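Putative uronate isomerase (Thermotoga maritima, PDB 4NAR) is of unproven function but has a lactate racemase-type N-terminal domain and may have lactate racemase activity. Local coordinates at residues P318-D321 and K322-R325; K398-K401 and E402-M405; N51-R54 and F55-R59; N135-F139 and E140-A144. All blocks are in the same frame, centred on the assembly; numbering follows the deposited sequence.

Contact 1 (P318-D321 and K322-R325); sequences PQMD and KWIR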
loop_
_atom_site.group_PDB
_atom_site.type_symbol
_atom_site.label_atom_id
_atom_site.label_comp_id
_atom_site.label_asym_id
_atom_site.label_seq_id
_atom_site.Cartn_x
_atom_site.Cartn_y
_atom_site.Cartn_z
ATOM N N PRO A 318 -2.224 3.793 -18.299
ATOM C CA PRO A 318 -2.476 4.990 -19.128
ATOM C C PRO A 318 -3.841 5.594 -18.863
ATOM O O PRO A 318 -4.001 6.819 -18.803
ATOM C CB PRO A 318 -2.452 4.447 -20.566
ATOM C CG PRO A 318 -1.618 3.194 -20.491
ATOM C CD PRO A 318 -1.936 2.601 -19.121
ATOM N N GLN A 319 -4.822 4.720 -18.702
ATOM C CA GLN A 319 -6.179 5.155 -18.458
ATOM C C GLN A 319 -6.276 5.898 -17.126
ATOM O O GLN A 319 -6.792 7.019 -17.080
ATOM C CB GLN A 319 -7.127 3.962 -18.494
ATOM C CG GLN A 319 -8.542 4.296 -18.073
ATOM C CD GLN A 319 -9.467 4.510 -19.259
ATOM O OE1 GLN A 319 -10.369 3.690 -19.517
ATOM N NE2 GLN A 319 -9.261 5.621 -19.985
HETATM N N MSE A 320 -5.766 5.294 -16.053
HETATM C CA MSE A 320 -5.786 5.948 -14.736
HETATM C C MSE A 320 -4.975 7.248 -14.694
HETATM O O MSE A 320 -5.390 8.224 -14.058
HETATM C CB MSE A 320 -5.379 4.988 -13.609
HETATM C CG MSE A 320 -6.593 4.314 -12.950
HETATM SE SE MSE A 320 -6.189 2.691 -11.959
HETATM C CE MSE A 320 -5.784 3.509 -10.254
ATOM N N ASP A 321 -3.842 7.253 -15.393
ATOM C CA ASP A 321 -3.033 8.451 -15.601
ATOM C C ASP A 321 -3.844 9.581 -16.285
ATOM O O ASP A 321 -3.814 10.742 -15.840
ATOM C CB ASP A 321 -1.783 8.096 -16.419
ATOM C CG ASP A 321 -0.821 9.267 -16.557
ATOM O OD1 ASP A 321 0.105 9.381 -15.719
ATOM O OD2 ASP A 321 -0.994 10.075 -17.500
ATOM N N LYS A 322 -4.577 9.227 -17.348
ATOM C CA LYS A 322 -5.509 10.148 -18.020
ATOM C C LYS A 322 -6.540 10.671 -17.023
ATOM O O LYS A 322 -6.843 11.867 -16.973
ATOM C CB LYS A 322 -6.235 9.426 -19.158
ATOM C CG LYS A 322 -6.376 10.207 -20.459
ATOM C CD LYS A 322 -6.712 9.254 -21.620
ATOM C CE LYS A 322 -5.570 8.231 -21.861
ATOM N NZ LYS A 322 -6.043 6.849 -22.267
ATOM N N TRP A 323 -7.066 9.763 -16.212
ATOM C CA TRP A 323 -8.100 10.131 -15.256
ATOM C C TRP A 323 -7.594 11.109 -14.207
ATOM O O TRP A 323 -8.265 12.102 -13.911
ATOM C CB TRP A 323 -8.682 8.887 -14.602
ATOM C CG TRP A 323 -9.608 8.153 -15.512
ATOM C CD1 TRP A 323 -10.262 8.661 -16.609
ATOM C CD2 TRP A 323 -10.000 6.774 -15.411
ATOM N NE1 TRP A 323 -11.036 7.679 -17.193
ATOM C CE2 TRP A 323 -10.897 6.513 -16.477
ATOM C CE3 TRP A 323 -9.684 5.736 -14.524
ATOM C CZ2 TRP A 323 -11.484 5.245 -16.676
ATOM C CZ3 TRP A 323 -10.266 4.476 -14.722
ATOM C CH2 TRP A 323 -11.157 4.245 -15.792
ATOM N N ILE A 324 -6.416 10.830 -13.655
ATOM C CA ILE A 324 -5.794 11.736 -12.694
ATOM C C ILE A 324 -5.648 13.155 -13.250
ATOM O O ILE A 324 -6.015 14.129 -12.576
ATOM C CB ILE A 324 -4.418 11.223 -12.231
ATOM C CG1 ILE A 324 -4.591 9.964 -11.368
ATOM C CG2 ILE A 324 -3.684 12.321 -11.465
ATOM C CD1 ILE A 324 -3.372 9.081 -11.320
ATOM N N ARG A 325 -5.126 13.262 -14.473
ATOM C CA ARG A 325 -4.951 14.551 -15.146
ATOM C C ARG A 325 -6.282 15.250 -15.480
ATOM O O ARG A 325 -6.350 16.479 -15.469
ATOM C CB ARG A 325 -4.103 14.390 -16.414
ATOM C CG ARG A 325 -2.612 14.176 -16.153
ATOM C CD ARG A 325 -1.794 14.035 -17.456
ATOM N NE ARG A 325 -1.795 12.663 -17.973
ATOM C CZ ARG A 325 -2.405 12.262 -19.094
ATOM N NH1 ARG A 325 -3.074 13.132 -19.842
ATOM N NH2 ARG A 325 -2.337 10.984 -19.473
#
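Q319 lies over one face of the W323 indole, one helical turn further along helix 318-327. Q319 CG is anti to the backbone nitrogen (chi1 173°), and the chain then bends at chi2, which brings the amide down flat above the ring. Amide and indole planes are only 16° apart, a stacked pair in which CD sits 3.4 Å from W323 CZ2. Q319 CG makes a CH-pi contact, 3.4 Å from the centroid of the six-membered ring of W323. Selenomethionine M320 comes at the same indole obliquely, its CG 3.7 Å from W323 CE3, before running on towards F102 and W283. On another side of the helix D321 and R325 form an i to i+4 salt bridge. R325 presents its side edge, NE and NH2 together, to the single oxygen OD2 of D321, at 2.8 Å from NE and 2.6 Å from NH2. OD2 lies in the guanidinium plane, but the carboxylate is turned 47° against that plane. A leucine in place of W323 would probably leave the Q319 amide without its stacking surface, free to turn, and open a gap beside M320 and V349 of helix 347-357. Beneath these side chains the helical bonds continue regularly, as from I324 N to M320 O at 2.8 Å. The other carboxylate oxygen, D321 OD1, accepts from the backbone nitrogens of F314 and H315, just ahead of the helix. With OD2 held by R325 and OD1 by two backbone N-H groups, D321 is likely to stay ionised.

Contact 2 (K398-K401 and E402-M405); sequences KIKK and EDFM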
loop_
_atom_site.group_PDB
_atom_site.type_symbol
_atom_site.label_atom_id
_atom_site.label_comp_id
_atom_site.label_asym_id
_atom_site.label_seq_id
_atom_site.Cartn_x
_atom_site.Cartn_y
_atom_site.Cartn_z
ATOM N N LYS A 398 17.430 22.241 -8.053
ATOM C CA LYS A 398 17.679 23.343 -7.127
ATOM C C LYS A 398 17.354 22.994 -5.678
ATOM O O LYS A 398 17.491 23.840 -4.790
ATOM C CB LYS A 398 16.889 24.595 -7.529
ATOM C CG LYS A 398 17.632 25.535 -8.471
ATOM C CD LYS A 398 17.730 24.961 -9.879
ATOM C CE LYS A 398 18.686 25.782 -10.757
ATOM N NZ LYS A 398 19.441 24.888 -11.708
ATOM N N ILE A 399 16.916 21.761 -5.436
ATOM C CA ILE A 399 16.581 21.339 -4.075
ATOM C C ILE A 399 17.795 20.735 -3.354
ATOM O O ILE A 399 18.372 19.760 -3.834
ATOM C CB ILE A 399 15.431 20.318 -4.071
ATOM C CG1 ILE A 399 14.232 20.849 -4.862
ATOM C CG2 ILE A 399 15.018 19.992 -2.630
ATOM C CD1 ILE A 399 13.586 22.073 -4.243
ATOM N N LYS A 400 18.173 21.299 -2.206
ATOM C CA LYS A 400 19.362 20.835 -1.461
ATOM C C LYS A 400 19.154 20.862 0.055
ATOM O O LYS A 400 18.567 21.820 0.582
ATOM C CB LYS A 400 20.606 21.648 -1.855
ATOM C CG LYS A 400 21.312 21.088 -3.092
ATOM C CD LYS A 400 21.901 22.187 -3.972
ATOM C CE LYS A 400 20.846 23.215 -4.358
ATOM N NZ LYS A 400 21.449 24.372 -5.088
ATOM N N LYS A 401 19.628 19.820 0.750
ATOM C CA LYS A 401 19.342 19.668 2.181
ATOM C C LYS A 401 19.694 20.896 3.024
ATOM O O LYS A 401 18.968 21.222 3.970
ATOM C CB LYS A 401 20.000 18.410 2.777
ATOM C CG LYS A 401 21.509 18.346 2.610
ATOM C CD LYS A 401 22.080 16.932 2.858
ATOM C CE LYS A 401 23.263 16.676 1.904
ATOM N NZ LYS A 401 24.029 15.416 2.173
ATOM N N GLU A 402 20.791 21.571 2.667
ATOM C CA GLU A 402 21.297 22.709 3.443
ATOM C C GLU A 402 20.315 23.878 3.489
ATOM O O GLU A 402 20.374 24.707 4.396
ATOM C CB GLU A 402 22.665 23.190 2.925
ATOM C CG GLU A 402 23.820 22.241 3.207
ATOM C CD GLU A 402 23.808 21.016 2.298
ATOM O OE1 GLU A 402 23.232 21.100 1.182
ATOM O OE2 GLU A 402 24.372 19.969 2.705
ATOM N N ASP A 403 19.418 23.936 2.510
ATOM C CA ASP A 403 18.371 24.956 2.491
ATOM C C ASP A 403 17.213 24.607 3.420
ATOM O O ASP A 403 16.276 25.389 3.542
ATOM C CB ASP A 403 17.828 25.172 1.069
ATOM C CG ASP A 403 18.898 25.673 0.095
ATOM O OD1 ASP A 403 19.833 26.385 0.539
ATOM O OD2 ASP A 403 18.805 25.342 -1.113
ATOM N N PHE A 404 17.261 23.451 4.082
ATOM C CA PHE A 404 16.105 23.040 4.889
ATOM C C PHE A 404 16.421 22.659 6.329
ATOM O O PHE A 404 15.825 21.718 6.863
ATOM C CB PHE A 404 15.293 21.929 4.184
ATOM C CG PHE A 404 14.709 22.362 2.863
ATOM C CD1 PHE A 404 13.445 22.933 2.797
ATOM C CD2 PHE A 404 15.447 22.251 1.695
ATOM C CE1 PHE A 404 12.909 23.358 1.575
ATOM C CE2 PHE A 404 14.920 22.673 0.472
ATOM C CZ PHE A 404 13.649 23.224 0.413
HETATM N N MSE A 405 17.327 23.408 6.960
HETATM C CA MSE A 405 17.737 23.113 8.339
HETATM C C MSE A 405 17.264 24.152 9.349
HETATM O O MSE A 405 17.568 24.056 10.541
HETATM C CB MSE A 405 19.256 22.989 8.433
HETATM C CG MSE A 405 19.921 22.534 7.145
HETATM SE SE MSE A 405 21.065 20.963 7.406
HETATM C CE MSE A 405 19.732 19.542 7.130
#
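K400 O and K401 O each accept a backbone hydrogen bond from three residues on, the i to i+3 pattern of a short 3-10 turn. D403 N reaches K400 O at 3.0 Å and F404 N reaches K401 O at 2.8 Å. In both bonds the donor stands well above the carbonyl plane. The turn belongs to the connection between strands 392-393 and 409-412, which form the two outer edges of a five-stranded parallel sheet, so this stretch of chain has to pass across the sheet. Charged side chains ride on the outer surface of the turn. K401 places CG in the crowded position between its backbone nitrogen and carbonyl carbon (chi1 57°) and runs alongside E402, both pointing the same way. The lysine touches with its carbons, K401 CG lying 3.3 Å from E402 OE2, whereas K401 NZ stays 4.6 Å from the same oxygen, beyond a salt bridge. The attraction between these two charges is therefore probably modest. Selenomethionine M405 curls back, its CG 3.6 Å from K401 O. The apolar pair faces inward. I399 CG2 approaches the F404 ring obliquely, 4.1 Å from CE2. F404 packs on R270 and V272 of strand 268-274 and on I305 of strand 302-308, while I399 meets Y307 and W411, so the apolar side of the turn lies against the sheet. The F404 ring also presents its edge to the backbone, with K400 O close to the ring plane and 3.3 Å from F404 CD2.

Contact 3 (N51-R54 and F55-R59); sequences NLYR and FLLER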
loop_
_atom_site.group_PDB
_atom_site.type_symbol
_atom_site.label_atom_id
_atom_site.label_comp_id
_atom_site.label_asym_id
_atom_site.label_seq_id
_atom_site.Cartn_x
_atom_site.Cartn_y
_atom_site.Cartn_z
ATOM N N ASN A 51 14.667 -18.533 1.833
ATOM C CA ASN A 51 14.844 -19.584 2.832
ATOM C C ASN A 51 13.666 -20.535 2.849
ATOM O O ASN A 51 13.853 -21.749 2.958
ATOM C CB ASN A 51 15.125 -19.009 4.218
ATOM C CG ASN A 51 16.565 -18.546 4.364
ATOM O OD1 ASN A 51 17.500 -19.333 4.171
ATOM N ND2 ASN A 51 16.757 -17.260 4.672
ATOM N N LEU A 52 12.458 -19.981 2.710
ATOM C CA LEU A 52 11.253 -20.796 2.575
ATOM C C LEU A 52 11.400 -21.786 1.427
ATOM O O LEU A 52 11.113 -22.976 1.581
ATOM C CB LEU A 52 10.039 -19.909 2.322
ATOM C CG LEU A 52 8.670 -20.583 2.366
ATOM C CD1 LEU A 52 8.427 -21.208 3.739
ATOM C CD2 LEU A 52 7.591 -19.568 2.046
ATOM N N TYR A 53 11.866 -21.286 0.283
ATOM C CA TYR A 53 12.060 -22.118 -0.903
ATOM C C TYR A 53 13.112 -23.197 -0.663
ATOM O O TYR A 53 12.931 -24.339 -1.065
ATOM C CB TYR A 53 12.456 -21.244 -2.091
ATOM C CG TYR A 53 12.985 -21.979 -3.310
ATOM C CD1 TYR A 53 12.134 -22.715 -4.133
ATOM C CD2 TYR A 53 14.333 -21.894 -3.670
ATOM C CE1 TYR A 53 12.618 -23.368 -5.266
ATOM C CE2 TYR A 53 14.824 -22.541 -4.803
ATOM C CZ TYR A 53 13.962 -23.274 -5.593
ATOM O OH TYR A 53 14.443 -23.920 -6.711
ATOM N N ARG A 54 14.206 -22.825 -0.002
ATOM C CA ARG A 54 15.293 -23.757 0.255
ATOM C C ARG A 54 14.806 -24.970 1.059
ATOM O O ARG A 54 14.984 -26.122 0.646
ATOM C CB ARG A 54 16.418 -23.045 0.995
ATOM C CG ARG A 54 17.802 -23.504 0.587
ATOM C CD ARG A 54 18.424 -24.453 1.606
ATOM N NE ARG A 54 19.882 -24.372 1.547
ATOM C CZ ARG A 54 20.613 -23.540 2.285
ATOM N NH1 ARG A 54 20.022 -22.731 3.162
ATOM N NH2 ARG A 54 21.937 -23.520 2.151
ATOM N N PHE A 55 14.181 -24.691 2.200
ATOM C CA PHE A 55 13.611 -25.723 3.055
ATOM C C PHE A 55 12.527 -26.531 2.360
ATOM O O PHE A 55 12.389 -27.734 2.605
ATOM C CB PHE A 55 13.048 -25.089 4.326
ATOM C CG PHE A 55 14.096 -24.438 5.185
ATOM C CD1 PHE A 55 15.382 -24.962 5.252
ATOM C CD2 PHE A 55 13.805 -23.293 5.914
ATOM C CE1 PHE A 55 16.357 -24.365 6.045
ATOM C CE2 PHE A 55 14.773 -22.688 6.709
ATOM C CZ PHE A 55 16.050 -23.226 6.772
ATOM N N LEU A 56 11.748 -25.869 1.510
ATOM C CA LEU A 56 10.738 -26.572 0.732
ATOM C C LEU A 56 11.371 -27.565 -0.240
ATOM O O LEU A 56 10.832 -28.654 -0.447
ATOM C CB LEU A 56 9.847 -25.590 -0.030
ATOM C CG LEU A 56 8.430 -25.351 0.488
ATOM C CD1 LEU A 56 8.229 -25.934 1.884
ATOM C CD2 LEU A 56 8.130 -23.866 0.466
ATOM N N LEU A 57 12.499 -27.191 -0.839
ATOM C CA LEU A 57 13.215 -28.113 -1.714
ATOM C C LEU A 57 13.603 -29.392 -0.966
ATOM O O LEU A 57 13.373 -30.499 -1.463
ATOM C CB LEU A 57 14.467 -27.462 -2.289
ATOM C CG LEU A 57 14.311 -26.744 -3.624
ATOM C CD1 LEU A 57 15.680 -26.326 -4.144
ATOM C CD2 LEU A 57 13.580 -27.622 -4.644
ATOM N N GLU A 58 14.169 -29.229 0.232
ATOM C CA GLU A 58 14.646 -30.352 1.052
ATOM C C GLU A 58 13.551 -31.351 1.428
ATOM O O GLU A 58 13.843 -32.509 1.728
ATOM C CB GLU A 58 15.350 -29.844 2.320
ATOM C CG GLU A 58 16.785 -29.386 2.096
ATOM C CD GLU A 58 17.270 -28.411 3.171
ATOM O OE1 GLU A 58 16.626 -28.327 4.249
ATOM O OE2 GLU A 58 18.293 -27.720 2.932
ATOM N N ARG A 59 12.300 -30.904 1.423
ATOM C CA ARG A 59 11.182 -31.795 1.713
ATOM C C ARG A 59 10.388 -32.208 0.473
ATOM O O ARG A 59 9.242 -32.650 0.584
ATOM C CB ARG A 59 10.257 -31.178 2.763
ATOM C CG ARG A 59 10.671 -31.504 4.195
ATOM C CD ARG A 59 9.705 -30.905 5.222
ATOM N NE ARG A 59 8.304 -31.031 4.813
ATOM C CZ ARG A 59 7.492 -32.023 5.179
ATOM N NH1 ARG A 59 7.934 -32.989 5.975
ATOM N NH2 ARG A 59 6.231 -32.047 4.747
#
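L57 reaches back along helix 45-58 to the ring of Y53, one turn earlier. Its CB starts against the backbone, 3.3 Å from R54 O. CG comes next, over one face of the tyrosine ring and displaced towards the rim, a CH-pi contact 4.3 Å from the Y53 ring centroid. The branch CD1 goes furthest along the phenol, lying 3.8 Å from Y53 CZ and 3.7 Å from Y53 OH. Y53 meets it because its own CG stands anti to the backbone nitrogen (chi1 167°), and the hydroxyl end is held by a hydrogen bond with E91 OE1. The helix is the crossing element of a beta-alpha-beta unit between strands 31-36 and 63-68, and the Y53 ring packs edge-to-face with F64 of the second strand. An alanine at Y53 is likely to leave E91 OE1 without this hydroxyl and L57 without the ring face beneath it. L52 and L56 lie side by side, CG of L52 3.8 Å from CD2 of L56, and both rest on F146 of the neighbouring strand 144-150. On the exposed side R54 and E58 make a long salt bridge, 4.0 Å from R54 NE to E58 OE2. The oxygen is well out of the guanidinium plane and no N-H is aimed at it, so charge alone draws the pair together; R54 CD is nearer, 3.5 Å from E58 OE2.

Contact 4 (N135-F139 and E140-A144); sequences NRLLF and EDFDA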
loop_
_atom_site.group_PDB
_atom_site.type_symbol
_atom_site.label_atom_id
_atom_site.label_comp_id
_atom_site.label_asym_id
_atom_site.label_seq_id
_atom_site.Cartn_x
_atom_site.Cartn_y
_atom_site.Cartn_z
ATOM N N ASN A 135 -7.369 -12.985 -7.944
ATOM C CA ASN A 135 -6.586 -13.780 -8.885
ATOM C C ASN A 135 -6.978 -15.238 -8.754
ATOM O O ASN A 135 -7.061 -15.756 -7.622
ATOM C CB ASN A 135 -5.081 -13.660 -8.625
ATOM C CG ASN A 135 -4.261 -14.094 -9.830
ATOM O OD1 ASN A 135 -4.247 -15.269 -10.187
ATOM N ND2 ASN A 135 -3.606 -13.134 -10.486
ATOM N N ARG A 136 -7.234 -15.898 -9.883
ATOM C CA ARG A 136 -7.770 -17.260 -9.830
ATOM C C ARG A 136 -6.727 -18.262 -9.322
ATOM O O ARG A 136 -7.080 -19.378 -8.914
ATOM C CB ARG A 136 -8.360 -17.685 -11.175
ATOM C CG ARG A 136 -7.435 -17.435 -12.344
ATOM C CD ARG A 136 -8.033 -18.001 -13.620
ATOM N NE ARG A 136 -7.050 -18.835 -14.312
ATOM C CZ ARG A 136 -7.116 -20.162 -14.407
ATOM N NH1 ARG A 136 -8.138 -20.826 -13.876
ATOM N NH2 ARG A 136 -6.162 -20.824 -15.053
ATOM N N LEU A 137 -5.458 -17.847 -9.305
ATOM C CA LEU A 137 -4.394 -18.681 -8.734
ATOM C C LEU A 137 -4.671 -19.138 -7.306
ATOM O O LEU A 137 -4.327 -20.265 -6.944
ATOM C CB LEU A 137 -3.030 -17.994 -8.795
ATOM C CG LEU A 137 -2.175 -18.230 -10.045
ATOM C CD1 LEU A 137 -1.021 -17.233 -10.041
ATOM C CD2 LEU A 137 -1.636 -19.663 -10.091
ATOM N N LEU A 138 -5.300 -18.280 -6.501
ATOM C CA LEU A 138 -5.681 -18.661 -5.138
ATOM C C LEU A 138 -6.441 -19.976 -5.030
ATOM O O LEU A 138 -6.420 -20.602 -3.969
ATOM C CB LEU A 138 -6.518 -17.573 -4.473
ATOM C CG LEU A 138 -5.691 -16.357 -4.072
ATOM C CD1 LEU A 138 -6.549 -15.439 -3.212
ATOM C CD2 LEU A 138 -4.401 -16.783 -3.358
ATOM N N PHE A 139 -7.104 -20.396 -6.111
ATOM C CA PHE A 139 -8.014 -21.544 -6.037
ATOM C C PHE A 139 -7.577 -22.760 -6.836
ATOM O O PHE A 139 -8.351 -23.703 -7.001
ATOM C CB PHE A 139 -9.435 -21.116 -6.415
ATOM C CG PHE A 139 -9.847 -19.844 -5.735
ATOM C CD1 PHE A 139 -10.109 -19.828 -4.362
ATOM C CD2 PHE A 139 -9.902 -18.655 -6.445
ATOM C CE1 PHE A 139 -10.452 -18.645 -3.716
ATOM C CE2 PHE A 139 -10.242 -17.461 -5.807
ATOM C CZ PHE A 139 -10.515 -17.455 -4.433
ATOM N N GLU A 140 -6.343 -22.735 -7.324
ATOM C CA GLU A 140 -5.770 -23.889 -8.020
ATOM C C GLU A 140 -5.287 -24.950 -7.026
ATOM O O GLU A 140 -5.383 -24.749 -5.812
ATOM C CB GLU A 140 -4.643 -23.445 -8.946
ATOM C CG GLU A 140 -4.950 -22.109 -9.583
ATOM C CD GLU A 140 -4.593 -22.060 -11.046
ATOM O OE1 GLU A 140 -3.655 -22.791 -11.449
ATOM O OE2 GLU A 140 -5.257 -21.294 -11.788
ATOM N N ASP A 141 -4.783 -26.073 -7.535
ATOM C CA ASP A 141 -4.383 -27.184 -6.667
ATOM C C ASP A 141 -3.081 -26.937 -5.887
ATOM O O ASP A 141 -2.089 -27.645 -6.082
ATOM C CB ASP A 141 -4.287 -28.493 -7.474
ATOM C CG ASP A 141 -3.359 -28.375 -8.700
ATOM O OD1 ASP A 141 -2.829 -27.267 -8.962
ATOM O OD2 ASP A 141 -3.166 -29.395 -9.412
ATOM N N PHE A 142 -3.072 -25.951 -4.995
ATOM C CA PHE A 142 -1.885 -25.735 -4.165
ATOM C C PHE A 142 -1.990 -26.454 -2.829
ATOM O O PHE A 142 -3.075 -26.585 -2.267
ATOM C CB PHE A 142 -1.587 -24.243 -3.959
ATOM C CG PHE A 142 -1.084 -23.556 -5.199
ATOM C CD1 PHE A 142 0.177 -23.863 -5.716
ATOM C CD2 PHE A 142 -1.880 -22.624 -5.866
ATOM C CE1 PHE A 142 0.644 -23.252 -6.883
ATOM C CE2 PHE A 142 -1.423 -21.995 -7.042
ATOM C CZ PHE A 142 -0.159 -22.309 -7.550
ATOM N N ASP A 143 -0.857 -26.935 -2.331
ATOM C CA ASP A 143 -0.834 -27.597 -1.034
ATOM C C ASP A 143 -0.673 -26.567 0.078
ATOM O O ASP A 143 -1.119 -26.780 1.208
ATOM C CB ASP A 143 0.295 -28.629 -0.977
ATOM C CG ASP A 143 0.071 -29.790 -1.928
ATOM O OD1 ASP A 143 1.003 -30.102 -2.711
ATOM O OD2 ASP A 143 -1.037 -30.386 -1.892
ATOM N N ALA A 144 -0.021 -25.456 -0.244
ATOM C CA ALA A 144 0.121 -24.366 0.706
ATOM C C ALA A 144 0.274 -23.055 -0.035
ATOM O O ALA A 144 0.848 -23.000 -1.135
ATOM C CB ALA A 144 1.302 -24.593 1.642
#
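The link between strands 130-135 and 144-150 is a chain of tight turns, an Asx turn, a 3-10 turn and an inverse gamma turn centred on D141, across which L137 meets E140 and F142 and R136 meets E140. N135 OD1 starts it by accepting from L137 N at 3.0 Å, in the carbonyl plane and on a lone pair, while N135 ND2 bonds to H99 ND1. E140 N then closes on L137 O at 3.2 Å; the N-H aims almost straight at the oxygen (172°), yet arrives from well above the carbonyl plane. The same oxygen meets the edge of the F142 ring near its plane, 3.4 Å from CE2. L137 CD2 touches F142 CE2 as well, at 3.8 Å, and lies beside the E140 carboxylate. R136 reaches forward along the chain to E140, its CG between backbone nitrogen and carbonyl carbon (chi1 50°), and turns a face of its guanidinium to it. E140 OE2 sits above the centre of that group, 3.4 Å from R136 CZ, with the two planes 65° apart. F142 also has a cation-pi partner in K31, which forms a salt bridge to D141. Because no N-H of R136 points at E140 OE2, this salt bridge acts through charge alone and probably constrains direction little; the directed backbone and Asx bonds probably do more to set the turn's shape.

How the contacts relate
All four contacts are local, made within one continuous piece of chain each, and none touches another. Contacts 3 and 4 come closest, about 7 Å between nearest atoms and 19 Å between centres. Both belong to the lactate racemase-type N-terminal region and border the same mixed sheet, where strand 144-150 follows contact 4 and carries F146, on which contact 3 packs. Contact 2 packs on the five-stranded parallel sheet instead, with its centre about 50 Å from that of contact 4, across the chain's centre. Contact 1 is about 32 Å from each of contacts 2 and 4, centre to centre. The M320 side chain there lies about 5 Å from a bound sulfate, probably acquired during crystallisation.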